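Local coordinates for TRAP-type C4-dicarboxylate:H+ symport system substrate-binding component DctP (Shewanella oneidensis, PDB 4MX6), which binds succinate and probably delivers C4-dicarboxylates in the periplasm to a proton-coupled TRAP-type transporter, at residues Q64-P67 with G68-T71; E272-A275 with L276-I280; K289-I292 with L293-K296; S320-E323 with D324-G327. All coordinates share one frame; numbering follows the deposited sequence. Where two conformers were deposited one is given.

Interaction 1. Residues Q64-P67 with G68-T71; sequences QRLP and GEYT
The carbonyl of Leu66, the first residue to leave helical geometry after helix 50-65, turns onto the chain that follows: Leu66 O accepts from Glu69 N at 3.0 Å and, weakly, from Tyr70 N at 3.3 Å. Gly68 makes the bend with a positive phi of 80°, which glycine takes up easily, and a CB there would run into Pro67 O. Leu66 also carries the apolar part of the turn, its two methyls serving different partners. CD1 of Leu66 meets CD1 of the Tyr70 ring obliquely at 3.8 Å, the two side chains running side by side in the same direction. CD2 of Leu66 lies 3.9 Å from Glu69 OE1, and here the side chains cross at about a right angle. With CG anti to its carbonyl carbon (chi1 -61°) and the chain extended beyond, Glu69 brings OE2 to a water that donates to it at 2.5 Å and to Pro67 O at 2.7 Å. Its other oxygen, OE1, forms a salt bridge with Lys262, so both ends of the carboxylate are held. The turn joins helix 50-65 to strand 70-75 in a beta-alpha-beta unit begun by strand 37-42. Leu66 packs on Val265 and Ile266 of helix 260-295, while Tyr70 rests on Val37 and Ile39 of the neighbouring parallel strand.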
ATOM      1  N   GLN A  64     -18.856  18.546  -7.404  1.00 14.25           N
ATOM      2  CA  GLN A  64     -20.118  18.431  -8.125  1.00 15.23           C
ATOM      3  C   GLN A  64     -21.333  18.449  -7.218  1.00 14.43           C
ATOM      4  O   GLN A  64     -22.339  19.062  -7.552  1.00 15.48           O
ATOM      5  CB  GLN A  64     -20.168  17.126  -8.897  1.00 15.88           C
ATOM      6  CG  GLN A  64     -19.243  17.093 -10.084  1.00 17.15           C
ATOM      7  CD  GLN A  64     -18.954  15.680 -10.533  1.00 18.53           C
ATOM      8  OE1 GLN A  64     -19.799  14.794 -10.409  1.00 20.48           O
ATOM      9  NE2 GLN A  64     -17.756  15.455 -11.042  1.00 18.56           N
ATOM     10  N   ARG A  65     -21.249  17.748  -6.087  1.00 13.24           N
ATOM     11  CA  ARG A  65     -22.414  17.494  -5.242  1.00 13.08           C
ATOM     12  C   ARG A  65     -22.601  18.521  -4.138  1.00 13.05           C
ATOM     13  O   ARG A  65     -23.721  18.684  -3.646  1.00 14.21           O
ATOM     14  CB  ARG A  65     -22.345  16.077  -4.666  1.00 13.43           C
ATOM     15  CG  ARG A  65     -22.307  15.032  -5.760  1.00 12.86           C
ATOM     16  CD  ARG A  65     -22.072  13.620  -5.253  1.00 12.23           C
ATOM     17  NE  ARG A  65     -22.005  12.702  -6.384  1.00 11.61           N
ATOM     18  CZ  ARG A  65     -21.860  11.385  -6.297  1.00 11.91           C
ATOM     19  NH1 ARG A  65     -21.743  10.788  -5.117  1.00 12.34           N
ATOM     20  NH2 ARG A  65     -21.823  10.661  -7.409  1.00 12.27           N
ATOM     21  N   LEU A  66     -21.526  19.220  -3.777  1.00 12.74           N
ATOM     22  CA  LEU A  66     -21.552  20.236  -2.723  1.00 13.00           C
ATOM     23  C   LEU A  66     -20.911  21.548  -3.187  1.00 14.03           C
ATOM     24  O   LEU A  66     -20.078  22.125  -2.489  1.00 14.90           O
ATOM     25  CB  LEU A  66     -20.809  19.723  -1.491  1.00 13.26           C
ATOM     26  CG  LEU A  66     -21.435  18.484  -0.838  1.00 13.59           C
ATOM     27  CD1 LEU A  66     -20.460  17.820   0.121  1.00 15.25           C
ATOM     28  CD2 LEU A  66     -22.716  18.856  -0.106  1.00 14.71           C
ATOM     29  N   PRO A  67     -21.311  22.037  -4.365  1.00 16.31           N
ATOM     30  CA  PRO A  67     -20.646  23.227  -4.909  1.00 17.79           C
ATOM     31  C   PRO A  67     -20.766  24.433  -3.996  1.00 18.04           C
ATOM     32  O   PRO A  67     -21.857  24.764  -3.511  1.00 18.65           O
ATOM     33  CB  PRO A  67     -21.374  23.468  -6.235  1.00 18.57           C
ATOM     34  CG  PRO A  67     -22.684  22.782  -6.092  1.00 17.99           C
ATOM     35  CD  PRO A  67     -22.419  21.586  -5.220  1.00 17.44           C
ATOM     36  N   GLY A  68     -19.634  25.087  -3.761  1.00 18.54           N
ATOM     37  CA  GLY A  68     -19.589  26.259  -2.917  1.00 18.94           C
ATOM     38  C   GLY A  68     -19.566  25.967  -1.430  1.00 18.53           C
ATOM     39  O   GLY A  68     -19.373  26.881  -0.628  1.00 20.04           O
ATOM     40  N   GLU A  69     -19.751  24.699  -1.058  1.00 16.61           N
ATOM     41  CA  GLU A  69     -19.789  24.326   0.349  1.00 16.05           C
ATOM     42  C   GLU A  69     -18.477  23.684   0.793  1.00 14.69           C
ATOM     43  O   GLU A  69     -17.981  23.965   1.884  1.00 14.50           O
ATOM     44  CB  GLU A  69     -20.940  23.358   0.611  1.00 18.02           C
ATOM     45  CG  GLU A  69     -22.322  23.916   0.299  1.00 20.59           C
ATOM     46  CD  GLU A  69     -23.407  22.856   0.425  1.00 22.88           C
ATOM     47  OE1 GLU A  69     -23.515  22.262   1.503  1.00 23.97           O
ATOM     48  OE2 GLU A  69     -24.133  22.597  -0.556  1.00 24.99           O
ATOM     49  N   TYR A  70     -17.940  22.807  -0.056  1.00 14.68           N
ATOM     50  CA  TYR A  70     -16.682  22.124   0.196  1.00 14.22           C
ATOM     51  C   TYR A  70     -15.881  22.071  -1.089  1.00 15.55           C
ATOM     52  O   TYR A  70     -16.439  21.984  -2.181  1.00 16.40           O
ATOM     53  CB  TYR A  70     -16.918  20.690   0.710  1.00 13.68           C
ATOM     54  CG  TYR A  70     -17.578  20.663   2.061  1.00 13.47           C
ATOM     55  CD1 TYR A  70     -18.963  20.705   2.184  1.00 14.54           C
ATOM     56  CD2 TYR A  70     -16.818  20.643   3.217  1.00 13.65           C
ATOM     57  CE1 TYR A  70     -19.573  20.715   3.420  1.00 15.08           C
ATOM     58  CE2 TYR A  70     -17.411  20.652   4.452  1.00 14.27           C
ATOM     59  CZ  TYR A  70     -18.791  20.686   4.554  1.00 14.63           C
ATOM     60  OH  TYR A  70     -19.400  20.696   5.788  1.00 16.17           O
ATOM     61  N   THR A  71     -14.562  22.124  -0.950  1.00 15.93           N
ATOM     62  CA  THR A  71     -13.661  21.893  -2.067  1.00 16.41           C
ATOM     63  C   THR A  71     -12.575  20.952  -1.583  1.00 14.58           C
ATOM     64  O   THR A  71     -12.232  20.978  -0.407  1.00 15.93           O
ATOM     65  CB  THR A  71     -13.032  23.205  -2.575  1.00 19.33           C
ATOM     66  OG1 THR A  71     -12.278  22.944  -3.760  1.00 22.11           O
ATOM     67  CG2 THR A  71     -12.136  23.828  -1.517  1.00 19.68           C
TER
HETATM   68  O   HOH W   1     -24.139  23.405  -2.897  1.00 27.80           O

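Interaction 2. Residues E272-A275 with L276-I280; sequences ESIA and LGNKI
Ile274 and Asn278, one helical turn apart, share both a backbone bond and a side-chain contact. The backbone bonds come first: Asn278 N donates to Ile274 O at 2.8 Å, and Gly277 N to Ser273 O at the same 2.8 Å. Leu276 N to Glu272 O (3.1 Å) and Lys279 N to Ala275 O (3.2 Å) complete an unbroken alpha-helical run. Van der Waals contacts follow. The side chains of Ile274 and Asn278 lie alongside each other, pointing the same way, with Ile274 CG2 3.9 Å from Asn278 ND2. Asn278 CG, turned anti to its own carbonyl carbon (chi1 -75°), stays 3.3 Å from Ile274 O, folding the amide back along the helix. Leu276 CB likewise rests against Ser273 O at 3.6 Å. The polar ends look elsewhere: Asn278 OD1 accepts from His155 N, and Lys279 NZ pairs with Glu283. Were Asn278 an alanine, His155 N would probably lose this acceptor and Ile274 CG2 its neighbour. The backbone thus supplies the local cohesion, while Ser273 and Leu276 pack on Lys57 of helix 50-65 and the Asn278 amide, its side chain about 7 Å from that of the succinate-binding Tyr246, ties this helix to strand 148-158.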
ATOM      1  N   GLU A 272     -17.607   5.915  -3.607  1.00  7.85           N
ATOM      2  CA  GLU A 272     -17.617   5.801  -5.060  1.00  8.59           C
ATOM      3  C   GLU A 272     -16.212   5.985  -5.649  1.00  7.36           C
ATOM      4  O   GLU A 272     -15.833   5.321  -6.612  1.00  7.79           O
ATOM      5  CB  GLU A 272     -18.598   6.809  -5.652  1.00  9.86           C
ATOM      6  CG  GLU A 272     -20.026   6.454  -5.376  1.00 13.43           C
ATOM      7  CD  GLU A 272     -20.980   7.517  -5.873  1.00 15.46           C
ATOM      8  OE1 GLU A 272     -20.748   8.048  -6.989  1.00 15.07           O
ATOM      9  OE2 GLU A 272     -21.965   7.830  -5.150  1.00 16.62           O
ATOM     10  N   SER A 273     -15.444   6.878  -5.052  0.51  6.77           N
ATOM     11  CA  SER A 273     -14.079   7.120  -5.500  0.51  6.40           C
ATOM     12  C   SER A 273     -13.198   5.883  -5.270  0.51  6.48           C
ATOM     13  O   SER A 273     -12.350   5.558  -6.095  0.51  6.69           O
ATOM     14  CB  SER A 273     -13.524   8.336  -4.765  0.51  6.76           C
ATOM     15  OG  SER A 273     -14.301   9.495  -5.046  0.51  7.79           O
ATOM     16  N   ILE A 274     -13.401   5.210  -4.142  1.00  6.50           N
ATOM     17  CA  ILE A 274     -12.672   3.984  -3.834  1.00  6.82           C
ATOM     18  C   ILE A 274     -13.037   2.903  -4.855  1.00  6.67           C
ATOM     19  O   ILE A 274     -12.161   2.179  -5.340  1.00  7.15           O
ATOM     20  CB  ILE A 274     -12.953   3.518  -2.391  1.00  7.30           C
ATOM     21  CG1 ILE A 274     -12.242   4.447  -1.412  1.00  8.56           C
ATOM     22  CG2 ILE A 274     -12.516   2.064  -2.209  1.00  7.56           C
ATOM     23  CD1 ILE A 274     -12.568   4.208   0.053  1.00 10.46           C
ATOM     24  N   ALA A 275     -14.317   2.779  -5.203  1.00  7.26           N
ATOM     25  CA  ALA A 275     -14.706   1.797  -6.205  1.00  8.20           C
ATOM     26  C   ALA A 275     -13.995   2.056  -7.533  1.00  7.88           C
ATOM     27  O   ALA A 275     -13.506   1.130  -8.191  1.00  8.60           O
ATOM     28  CB  ALA A 275     -16.230   1.766  -6.385  1.00  8.73           C
ATOM     29  N   LEU A 276     -13.941   3.319  -7.938  1.00  7.95           N
ATOM     30  CA  LEU A 276     -13.247   3.663  -9.163  1.00  8.38           C
ATOM     31  C   LEU A 276     -11.752   3.359  -9.026  1.00  7.31           C
ATOM     32  O   LEU A 276     -11.142   2.781  -9.929  1.00  7.60           O
ATOM     33  CB  LEU A 276     -13.480   5.133  -9.529  1.00  9.97           C
ATOM     34  CG  LEU A 276     -12.766   5.552 -10.821  1.00 13.01           C
ATOM     35  CD1 LEU A 276     -13.186   4.687 -11.998  1.00 15.24           C
ATOM     36  CD2 LEU A 276     -13.024   6.988 -11.144  1.00 14.95           C
ATOM     37  N   GLY A 277     -11.152   3.746  -7.904  1.00  6.91           N
ATOM     38  CA  GLY A 277      -9.744   3.470  -7.688  1.00  6.71           C
ATOM     39  C   GLY A 277      -9.412   1.993  -7.751  1.00  6.16           C
ATOM     40  O   GLY A 277      -8.370   1.618  -8.277  1.00  6.58           O
ATOM     41  N   ASN A 278     -10.289   1.154  -7.211  1.00  6.63           N
ATOM     42  CA  ASN A 278     -10.071  -0.285  -7.255  1.00  6.70           C
ATOM     43  C   ASN A 278     -10.075  -0.806  -8.693  1.00  7.06           C
ATOM     44  O   ASN A 278      -9.299  -1.698  -9.050  1.00  7.62           O
ATOM     45  CB  ASN A 278     -11.129  -1.012  -6.429  1.00  7.17           C
ATOM     46  CG  ASN A 278     -10.905  -0.892  -4.941  1.00  7.35           C
ATOM     47  OD1 ASN A 278      -9.845  -0.478  -4.477  1.00  7.56           O
ATOM     48  ND2 ASN A 278     -11.917  -1.295  -4.175  1.00  8.54           N
ATOM     49  N   LYS A 279     -10.977  -0.286  -9.514  1.00  6.87           N
ATOM     50  CA  LYS A 279     -11.026  -0.655 -10.927  1.00  7.51           C
ATOM     51  C   LYS A 279      -9.734  -0.240 -11.625  1.00  7.14           C
ATOM     52  O   LYS A 279      -9.124  -1.023 -12.348  1.00  7.61           O
ATOM     53  CB  LYS A 279     -12.249  -0.007 -11.573  1.00  9.22           C
ATOM     54  CG  LYS A 279     -12.415  -0.286 -13.037  1.00 11.51           C
ATOM     55  CD  LYS A 279     -13.784   0.180 -13.497  1.00 14.04           C
ATOM     56  CE  LYS A 279     -14.032  -0.067 -14.967  1.00 14.68           C
ATOM     57  NZ  LYS A 279     -13.289   0.881 -15.840  1.00 14.40           N
ATOM     58  N   ILE A 280      -9.309   0.998 -11.388  0.56  7.25           N
ATOM     59  CA  ILE A 280      -8.060   1.498 -11.948  0.56  7.26           C
ATOM     60  C   ILE A 280      -6.884   0.632 -11.488  0.56  6.14           C
ATOM     61  O   ILE A 280      -6.006   0.304 -12.287  0.56  6.11           O
ATOM     62  CB  ILE A 280      -7.811   2.981 -11.566  0.56  8.52           C
ATOM     63  CG1 ILE A 280      -8.875   3.898 -12.188  0.56 10.73           C
ATOM     64  CG2 ILE A 280      -6.420   3.437 -12.005  0.56  8.46           C
ATOM     65  CD1 ILE A 280      -8.681   4.168 -13.676  0.56 12.06           C
TER

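Interaction 3. Residues K289-I292 with L293-K296; sequences KQLI and LDSK
Ile292 O, near the C-terminal end of helix 260-295, is gripped by two donors of Ser295. The hydroxyl OG of Ser295 donates to Ile292 O at 2.7 Å, in the carbonyl plane and on a lone pair. Ser295 N shares its hydrogen between Leu291 O at 3.2 Å and, weakly, Ile292 O, also at 3.2 Å. Placing OG between backbone N and carbonyl carbon (chi1 78°) lets it reach back to that oxygen while also bonding to Leu297 N. A valine in place of Ser295 would probably leave Leu297 N without this partner and Ile292 O held by the weak backbone bond alone among the bonds described here. Earlier in the turn, Leu293 N to Lys289 O (3.0 Å) and Asp294 N to Gln290 O (2.8 Å) are regular. Gln290 bends at its second torsion, and its NE2 donates almost straight (165°) to Asp294 OD1 at 3.0 Å. That oxygen lies in the amide plane of Gln290, yet the donor stands above the carboxylate plane, 40° out of it. Lys289 NZ finds its partner in Glu238. With Lys296 N bonded to Leu293 O and Lys296 at positive phi, the pattern is that of a helix C-terminus tightening from i+4 to i+3 bonds.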
ATOM      1  N   LYS A 289       2.555  -3.348 -16.228  1.00  8.41           N
ATOM      2  CA  LYS A 289       3.443  -4.466 -16.496  1.00  8.59           C
ATOM      3  C   LYS A 289       3.821  -4.466 -17.983  1.00  8.69           C
ATOM      4  O   LYS A 289       4.995  -4.583 -18.344  1.00  9.50           O
ATOM      5  CB  LYS A 289       2.794  -5.800 -16.119  1.00  9.50           C
ATOM      6  CG  LYS A 289       3.668  -7.001 -16.466  1.00 10.83           C
ATOM      7  CD  LYS A 289       3.024  -8.319 -16.080  1.00 12.73           C
ATOM      8  CE  LYS A 289       3.903  -9.476 -16.495  1.00 14.74           C
ATOM      9  NZ  LYS A 289       3.229 -10.774 -16.219  1.00 15.69           N
ATOM     10  N   GLN A 290       2.830  -4.342 -18.861  1.00  9.65           N
ATOM     11  CA  GLN A 290       3.102  -4.345 -20.299  1.00 10.85           C
ATOM     12  C   GLN A 290       3.974  -3.167 -20.739  1.00 10.18           C
ATOM     13  O   GLN A 290       4.866  -3.347 -21.562  1.00 11.00           O
ATOM     14  CB  GLN A 290       1.802  -4.375 -21.099  1.00 13.23           C
ATOM     15  CG  GLN A 290       2.016  -4.630 -22.584  1.00 16.42           C
ATOM     16  CD  GLN A 290       2.711  -5.957 -22.845  1.00 18.68           C
ATOM     17  OE1 GLN A 290       2.284  -7.002 -22.354  1.00 19.95           O
ATOM     18  NE2 GLN A 290       3.789  -5.918 -23.608  1.00 20.00           N
ATOM     19  N   LEU A 291       3.735  -1.977 -20.197  1.00  9.64           N
ATOM     20  CA  LEU A 291       4.568  -0.833 -20.565  1.00  9.72           C
ATOM     21  C   LEU A 291       6.021  -1.035 -20.143  1.00  9.83           C
ATOM     22  O   LEU A 291       6.940  -0.653 -20.868  1.00 11.03           O
ATOM     23  CB  LEU A 291       4.016   0.455 -19.965  1.00  9.77           C
ATOM     24  CG  LEU A 291       2.689   0.922 -20.585  1.00 11.23           C
ATOM     25  CD1 LEU A 291       2.111   2.084 -19.807  1.00 12.02           C
ATOM     26  CD2 LEU A 291       2.838   1.314 -22.054  1.00 13.33           C
ATOM     27  N   ILE A 292       6.234  -1.644 -18.978  1.00  9.58           N
ATOM     28  CA  ILE A 292       7.593  -1.955 -18.541  1.00  9.64           C
ATOM     29  C   ILE A 292       8.250  -2.952 -19.496  1.00 11.03           C
ATOM     30  O   ILE A 292       9.393  -2.771 -19.923  1.00 12.01           O
ATOM     31  CB  ILE A 292       7.602  -2.468 -17.097  1.00  9.57           C
ATOM     32  CG1 ILE A 292       7.255  -1.318 -16.149  1.00  9.68           C
ATOM     33  CG2 ILE A 292       8.970  -3.061 -16.742  1.00 10.05           C
ATOM     34  CD1 ILE A 292       6.922  -1.769 -14.748  1.00 11.17           C
ATOM     35  N   LEU A 293       7.523  -3.997 -19.861  1.00 12.05           N
ATOM     36  CA  LEU A 293       8.047  -4.959 -20.822  1.00 14.21           C
ATOM     37  C   LEU A 293       8.369  -4.276 -22.160  1.00 15.26           C
ATOM     38  O   LEU A 293       9.431  -4.523 -22.752  1.00 16.12           O
ATOM     39  CB  LEU A 293       7.060  -6.111 -21.010  1.00 15.50           C
ATOM     40  CG  LEU A 293       6.800  -6.962 -19.762  1.00 18.03           C
ATOM     41  CD1 LEU A 293       5.881  -8.122 -20.106  1.00 18.89           C
ATOM     42  CD2 LEU A 293       8.086  -7.459 -19.101  1.00 20.22           C
ATOM     43  N   ASP A 294       7.462  -3.416 -22.629  1.00 16.01           N
ATOM     44  CA  ASP A 294       7.655  -2.720 -23.906  1.00 17.30           C
ATOM     45  C   ASP A 294       8.970  -1.938 -23.930  1.00 17.90           C
ATOM     46  O   ASP A 294       9.588  -1.782 -24.983  1.00 18.92           O
ATOM     47  CB  ASP A 294       6.517  -1.722 -24.176  1.00 18.98           C
ATOM     48  CG  ASP A 294       5.194  -2.385 -24.505  1.00 21.00           C
ATOM     49  OD1 ASP A 294       5.167  -3.597 -24.807  1.00 21.08           O
ATOM     50  OD2 ASP A 294       4.167  -1.669 -24.463  1.00 22.06           O
ATOM     51  N   SER A 295       9.381  -1.413 -22.780  1.00 16.94           N
ATOM     52  CA  SER A 295      10.570  -0.561 -22.714  1.00 16.35           C
ATOM     53  C   SER A 295      11.857  -1.323 -22.994  1.00 16.38           C
ATOM     54  O   SER A 295      12.849  -0.733 -23.421  1.00 17.55           O
ATOM     55  CB  SER A 295      10.682   0.093 -21.337  1.00 15.60           C
ATOM     56  OG  SER A 295      11.183  -0.820 -20.370  1.00 14.40           O
ATOM     57  N   LYS A 296      11.841  -2.627 -22.737  1.00 16.31           N
ATOM     58  CA  LYS A 296      13.023  -3.479 -22.866  1.00 17.59           C
ATOM     59  C   LYS A 296      14.174  -3.075 -21.930  1.00 16.77           C
ATOM     60  O   LYS A 296      15.308  -3.486 -22.146  1.00 17.97           O
ATOM     61  CB  LYS A 296      13.476  -3.555 -24.338  1.00 20.19           C
ATOM     62  CG  LYS A 296      12.407  -4.203 -25.225  1.00 22.85           C
ATOM     63  CD  LYS A 296      12.731  -4.185 -26.713  1.00 26.04           C
ATOM     64  CE  LYS A 296      11.472  -4.465 -27.540  1.00 28.26           C
ATOM     65  NZ  LYS A 296      11.473  -3.748 -28.848  1.00 29.47           N
TER

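Interaction 4. Residues S320-E323 with D324-G327; sequences SKFE and DQVG
Phe322 and Val326 form the tight side of this last turn of helix 305-326. Val326 N donates to Phe322 O at 3.1 Å, and Val326 CB lies 3.5 Å from the same oxygen. Beside them Gln325 lies alongside Phe322, pointing the same way, its NE2 3.9 Å from Phe322 CD1, with ring and amide planes 66° apart. In keeping with this, both side chains start with CG anti to the carbonyl carbon (chi1 -71° and -65°), and Gln325 OE1 accepts from Gln113 NE2. The Phe322 ring is buried against Val185 and Ala188 of helix 184-191, and Val326 meets Val114 and Ile331. The side facing solvent is looser. There the helix is kinked at Asp324 and Gln325, where the regular i to i+4 bonding is interrupted, and a water bridges Ser320 O and Asp324 N in place of the direct backbone bond. It donates to Ser320 O at 2.8 Å and to Asp324 OD2 at 2.5 Å, and accepts from Asp324 N at 3.2 Å. Glu323 packs against Lys328 and Ile331 of helix 328-337. Gly327 N closes the turn on Glu323 O at 2.8 Å. Gly327, at positive phi, occupies the N-cap position of helix 328-337: a water-bridged kink in the last turn of a helix, followed by a glycine that ends it and N-caps the next.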
ATOM      1  N   SER A 320       5.252 -16.805  12.116  1.00  9.55           N
ATOM      2  CA  SER A 320       5.443 -17.296  13.480  1.00 10.63           C
ATOM      3  C   SER A 320       5.964 -16.200  14.406  1.00 11.36           C
ATOM      4  O   SER A 320       5.568 -16.115  15.570  1.00 12.82           O
ATOM      5  CB  SER A 320       6.382 -18.497  13.470  1.00 10.20           C
ATOM      6  OG  SER A 320       5.809 -19.503  12.666  1.00 10.17           O
ATOM      7  N   LYS A 321       6.845 -15.348  13.894  1.00 10.98           N
ATOM      8  CA  LYS A 321       7.381 -14.255  14.693  1.00 11.70           C
ATOM      9  C   LYS A 321       6.289 -13.273  15.135  1.00 12.09           C
ATOM     10  O   LYS A 321       6.340 -12.731  16.233  1.00 14.20           O
ATOM     11  CB  LYS A 321       8.443 -13.523  13.884  1.00 13.36           C
ATOM     12  CG  LYS A 321       9.093 -12.346  14.592  1.00 15.83           C
ATOM     13  CD  LYS A 321      10.175 -11.717  13.730  1.00 18.18           C
ATOM     14  CE  LYS A 321      10.647 -10.401  14.312  1.00 20.48           C
ATOM     15  NZ  LYS A 321      11.351 -10.577  15.591  1.00 22.54           N
ATOM     16  N   PHE A 322       5.301 -13.052  14.277  1.00 11.22           N
ATOM     17  CA  PHE A 322       4.274 -12.050  14.544  1.00 12.01           C
ATOM     18  C   PHE A 322       2.930 -12.619  14.999  1.00 12.80           C
ATOM     19  O   PHE A 322       1.992 -11.864  15.275  1.00 13.91           O
ATOM     20  CB  PHE A 322       4.101 -11.143  13.322  1.00 11.80           C
ATOM     21  CG  PHE A 322       5.256 -10.229  13.128  1.00 11.26           C
ATOM     22  CD1 PHE A 322       5.304  -9.033  13.807  1.00 11.74           C
ATOM     23  CD2 PHE A 322       6.332 -10.594  12.338  1.00 11.32           C
ATOM     24  CE1 PHE A 322       6.371  -8.193  13.661  1.00 12.17           C
ATOM     25  CE2 PHE A 322       7.415  -9.767  12.199  1.00 11.48           C
ATOM     26  CZ  PHE A 322       7.446  -8.569  12.866  1.00 11.76           C
ATOM     27  N   GLU A 323       2.833 -13.936  15.111  1.00 12.32           N
ATOM     28  CA  GLU A 323       1.531 -14.545  15.355  1.00 13.99           C
ATOM     29  C   GLU A 323       0.847 -13.980  16.615  1.00 17.11           C
ATOM     30  O   GLU A 323      -0.367 -13.745  16.622  1.00 17.22           O
ATOM     31  CB  GLU A 323       1.662 -16.064  15.448  1.00 13.76           C
ATOM     32  CG  GLU A 323       0.346 -16.776  15.590  1.00 13.93           C
ATOM     33  CD  GLU A 323       0.556 -18.209  15.927  1.00 14.65           C
ATOM     34  OE1 GLU A 323       0.993 -18.950  15.019  1.00 13.09           O
ATOM     35  OE2 GLU A 323       0.316 -18.566  17.108  1.00 17.29           O
ATOM     36  N   ASP A 324       1.608 -13.744  17.680  1.00 20.08           N
ATOM     37  CA  ASP A 324       1.006 -13.206  18.912  1.00 23.60           C
ATOM     38  C   ASP A 324       0.392 -11.815  18.739  1.00 24.36           C
ATOM     39  O   ASP A 324      -0.738 -11.576  19.183  1.00 25.79           O
ATOM     40  CB  ASP A 324       2.027 -13.156  20.047  1.00 26.77           C
ATOM     41  CG  ASP A 324       2.294 -14.510  20.648  1.00 29.78           C
ATOM     42  OD1 ASP A 324       1.564 -14.904  21.587  1.00 30.62           O
ATOM     43  OD2 ASP A 324       3.242 -15.173  20.183  1.00 31.59           O
ATOM     44  N   GLN A 325       1.141 -10.895  18.134  1.00 23.44           N
ATOM     45  CA  GLN A 325       0.688  -9.516  17.955  1.00 23.02           C
ATOM     46  C   GLN A 325      -0.501  -9.423  17.024  1.00 21.79           C
ATOM     47  O   GLN A 325      -1.350  -8.536  17.159  1.00 22.60           O
ATOM     48  CB  GLN A 325       1.798  -8.654  17.352  1.00 24.30           C
ATOM     49  CG  GLN A 325       3.025  -8.471  18.217  1.00 25.12           C
ATOM     50  CD  GLN A 325       4.112  -7.699  17.491  1.00 25.32           C
ATOM     51  OE1 GLN A 325       3.835  -6.731  16.784  1.00 23.08           O
ATOM     52  NE2 GLN A 325       5.355  -8.142  17.638  1.00 26.62           N
ATOM     53  N   VAL A 326      -0.541 -10.314  16.047  1.00 20.09           N
ATOM     54  CA  VAL A 326      -1.514 -10.196  14.991  1.00 19.34           C
ATOM     55  C   VAL A 326      -2.772 -10.967  15.343  1.00 17.95           C
ATOM     56  O   VAL A 326      -3.884 -10.550  15.009  1.00 17.83           O
ATOM     57  CB  VAL A 326      -0.918 -10.702  13.679  1.00 20.62           C
ATOM     58  CG1 VAL A 326      -2.007 -10.988  12.687  1.00 21.70           C
ATOM     59  CG2 VAL A 326       0.090  -9.679  13.136  1.00 21.06           C
ATOM     60  N   GLY A 327      -2.580 -12.086  16.039  1.00 16.61           N
ATOM     61  CA  GLY A 327      -3.664 -12.987  16.393  1.00 16.13           C
ATOM     62  C   GLY A 327      -3.682 -14.202  15.485  1.00 15.38           C
ATOM     63  O   GLY A 327      -3.866 -14.083  14.281  1.00 15.41           O
TER
HETATM   64  O   HOH W   2       4.393 -15.240  17.958  1.00 16.01           O

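Followed from the N terminus, the four contacts come in series; none nests in or crosses another. Interaction 1 closes the turn from helix 50-65 into strand 70-75. Interactions 2 and 3 lie farther along the chain on one long helix, 260-295, about two turns apart and with centres about 24 Å from each other, so one rod reaches from the neighbourhood of that first beta-alpha-beta unit to helix 221-226. Interactions 1 and 2 touch directly: Arg65 NH2 and Glu272 OE1 form a salt bridge of 2.9 Å between the two helices. Interaction 4, on the opposite side of the chain's centre from the other three, closes the turn between helices 305-326 and 328-337 and packs against helix 184-191.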